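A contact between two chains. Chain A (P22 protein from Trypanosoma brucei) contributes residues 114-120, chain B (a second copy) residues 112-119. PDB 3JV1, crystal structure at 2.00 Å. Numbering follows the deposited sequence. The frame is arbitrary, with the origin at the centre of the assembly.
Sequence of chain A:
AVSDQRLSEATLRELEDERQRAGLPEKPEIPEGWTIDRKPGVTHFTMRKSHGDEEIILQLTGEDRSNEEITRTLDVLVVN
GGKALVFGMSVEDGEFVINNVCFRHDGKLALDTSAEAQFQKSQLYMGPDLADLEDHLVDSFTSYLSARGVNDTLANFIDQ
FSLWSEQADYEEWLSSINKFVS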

# COMPACT_ATOMS: atom_id res chain seq x y z
N SER A 114 -5.03 13.16 -1.77
CA SER A 114 -6.05 12.20 -1.33
C SER A 114 -5.64 10.77 -1.68
O SER A 114 -4.76 10.56 -2.51
N ALA A 115 -6.26 9.78 -1.05
CA ALA A 115 -5.92 8.39 -1.33
C ALA A 115 -6.24 8.09 -2.78
O ALA A 115 -5.49 7.38 -3.45
N GLU A 116 -7.34 8.66 -3.27
CA GLU A 116 -7.75 8.46 -4.66
C GLU A 116 -6.72 9.07 -5.62
O GLU A 116 -6.39 8.47 -6.64
N ALA A 117 -6.22 10.26 -5.30
CA ALA A 117 -5.22 10.90 -6.15
C ALA A 117 -3.95 10.06 -6.18
O ALA A 117 -3.32 9.93 -7.23
N GLN A 118 -3.56 9.50 -5.04
CA GLN A 118 -2.37 8.66 -4.99
C GLN A 118 -2.50 7.46 -5.91
O GLN A 118 -1.56 7.09 -6.61
N PHE A 119 -3.67 6.82 -5.90
CA PHE A 119 -3.86 5.65 -6.74
C PHE A 119 -3.76 5.99 -8.22
O PHE A 119 -3.14 5.26 -8.99
N GLN A 120 -4.36 7.10 -8.62
CA GLN A 120 -4.32 7.51 -10.02
C GLN A 120 -2.90 7.78 -10.48
O GLN A 120 -2.50 7.38 -11.57
N ASP B 112 -14.80 -1.64 -10.28
CA ASP B 112 -14.45 -0.36 -9.70
C ASP B 112 -12.96 -0.33 -9.39
O ASP B 112 -12.45 -1.18 -8.66
N THR B 113 -12.25 0.65 -9.94
CA THR B 113 -10.82 0.75 -9.70
C THR B 113 -10.42 1.90 -8.77
O THR B 113 -9.25 2.22 -8.66
N SER B 114 -11.39 2.52 -8.10
CA SER B 114 -11.07 3.62 -7.19
C SER B 114 -10.24 3.12 -6.00
O SER B 114 -10.19 1.93 -5.73
N ALA B 115 -9.57 4.03 -5.29
CA ALA B 115 -8.76 3.63 -4.14
C ALA B 115 -9.67 3.00 -3.10
O ALA B 115 -9.30 2.02 -2.45
N GLU B 116 -10.87 3.56 -2.95
CA GLU B 116 -11.84 3.04 -1.99
C GLU B 116 -12.28 1.62 -2.37
O GLU B 116 -12.40 0.75 -1.50
N ALA B 117 -12.52 1.38 -3.66
CA ALA B 117 -12.92 0.05 -4.11
C ALA B 117 -11.80 -0.95 -3.84
O ALA B 117 -12.07 -2.08 -3.45
N GLN B 118 -10.56 -0.54 -4.06
CA GLN B 118 -9.43 -1.43 -3.81
C GLN B 118 -9.37 -1.85 -2.36
O GLN B 118 -9.12 -3.01 -2.05
N PHE B 119 -9.58 -0.90 -1.45
CA PHE B 119 -9.52 -1.23 -0.04
C PHE B 119 -10.61 -2.22 0.36
O PHE B 119 -10.35 -3.16 1.11

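Packing of the N-terminal turns of two helices, residues 115-120 of chain A and 115-119 of chain B, which cross nearly at right angles (91°) with their axes 9.6 Å apart at closest approach. The contact is small, 256 Å² summed over both sides, and is built round Phe A119, Ala B115 and Glu A116. Phe A119 covers the most surface. Its CA-to-CB bond points toward chain B, and with chi1 at 176° (t) and chi2 at 70° the ring reaches past the start of the opposing helix. Gln B118 lies over one face of this ring, its NE2 3.0 Å from Phe A119 CZ. The amide of Gln B118 is held there by its own chain: NE2 donates to Thr B113 O at 2.6 Å, although the position of that carbonyl is less certain because it sits too close to the phenyl ring in the model. The CA-to-CB bond of Gln B118 points toward chain A, with chi1 at -91°, between wells, and chi2 at 77° (p), which folds the side chain back toward the beginning of its helix.

Ala B115 also directs its CA-to-CB bond toward the partner, at a place where the backbones run close: Glu A116 CA and Ala B115 CA are 5.0 Å apart. Ala B115 CB packs 4.1 Å from Phe A119 CB and 4.3 Å from Ala A115 CB, and lies 3.6 Å from the carbonyl Ala A115 O, so that the methyl rests on both side chain and backbone of chain A.

The polar part of the contact belongs to Glu A116. Its CA-to-CB bond runs sideways, but chi1 at 179° (t) and chi2 at 53° (p) bring the carboxylate to the first turn of the chain B helix, where backbone NH groups lack partners from a preceding turn. Ala B115 N donates to Glu A116 OE2 at 2.6 Å, almost linearly (176°). Water 1 extends the link: it donates to Glu A116 OE2 (2.6 Å) and accepts from Glu B116 N (3.0 Å), so one carboxylate oxygen serves two successive amides, one directly and one through water. The other oxygen, Glu A116 OE1, accepts from Gln A120 NE2 at 2.9 Å, one turn along the same helix. Ser B114, chi1 66° (p), caps its own helix, its OG accepting from Ala B117 N at 3.0 Å; its CA-to-CB bond points away overall, yet Ser B114 CB lies 3.6 Å from Glu A116 OE2.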

# COMPACT_ATOMS: atom_id res chain seq x y z
CB SER A 114 -7.40 12.52 -1.98
OG SER A 114 -7.35 12.32 -3.38
CB ALA A 115 -6.71 7.45 -0.42
CB GLU A 116 -9.12 9.08 -4.92
CG GLU A 116 -9.59 8.92 -6.35
CD GLU A 116 -9.54 7.47 -6.83
OE1 GLU A 116 -9.44 7.26 -8.06
OE2 GLU A 116 -9.60 6.55 -5.98
CB ALA A 117 -4.90 12.30 -5.63
CB GLN A 118 -2.11 8.13 -3.58
CG GLN A 118 -1.23 9.00 -2.72
CD GLN A 118 -1.95 10.19 -2.18
OE1 GLN A 118 -2.12 11.20 -2.87
NE2 GLN A 118 -2.42 10.08 -0.94
CB PHE A 119 -5.20 4.99 -6.46
CG PHE A 119 -5.47 3.84 -7.36
CD1 PHE A 119 -4.75 2.66 -7.24
CD2 PHE A 119 -6.40 3.95 -8.39
CE1 PHE A 119 -4.93 1.60 -8.12
CE2 PHE A 119 -6.60 2.90 -9.29
CZ PHE A 119 -5.86 1.72 -9.15
CB GLN A 120 -5.20 8.74 -10.23
CG GLN A 120 -6.69 8.44 -10.21
CD GLN A 120 -7.54 9.69 -10.21
OE1 GLN A 120 -7.17 10.69 -10.83
NE2 GLN A 120 -8.69 9.64 -9.54
CB ASP B 112 -15.24 -0.13 -8.42
CG ASP B 112 -15.21 1.31 -7.96
OD1 ASP B 112 -14.21 2.01 -8.24
OD2 ASP B 112 -16.19 1.74 -7.31
CB THR B 113 -10.04 0.90 -11.02
OG1 THR B 113 -10.57 2.00 -11.77
CG2 THR B 113 -10.15 -0.37 -11.86
CB SER B 114 -12.35 4.28 -6.68
OG SER B 114 -13.09 3.40 -5.86
CB ALA B 115 -8.04 4.83 -3.56
CB GLU B 116 -13.06 3.95 -1.90
CG GLU B 116 -14.12 3.45 -0.93
CD GLU B 116 -13.54 3.16 0.46
OE1 GLU B 116 -14.14 2.34 1.19
OE2 GLU B 116 -12.50 3.75 0.82
CB ALA B 117 -13.25 0.08 -5.60
CB GLN B 118 -8.10 -0.76 -4.15
CG GLN B 118 -7.62 -0.95 -5.57
CD GLN B 118 -8.34 -0.08 -6.54
OE1 GLN B 118 -9.45 -0.41 -6.98
NE2 GLN B 118 -7.73 1.04 -6.89
CB PHE B 119 -9.65 0.02 0.82
CG PHE B 119 -9.68 -0.28 2.28
CD1 PHE B 119 -8.54 -0.74 2.92
CD2 PHE B 119 -10.86 -0.17 2.99
CE1 PHE B 119 -8.57 -1.10 4.26
CE2 PHE B 119 -10.91 -0.53 4.34
CZ PHE B 119 -9.76 -1.00 4.98
O HOH W 1 -11.24 6.33 -3.97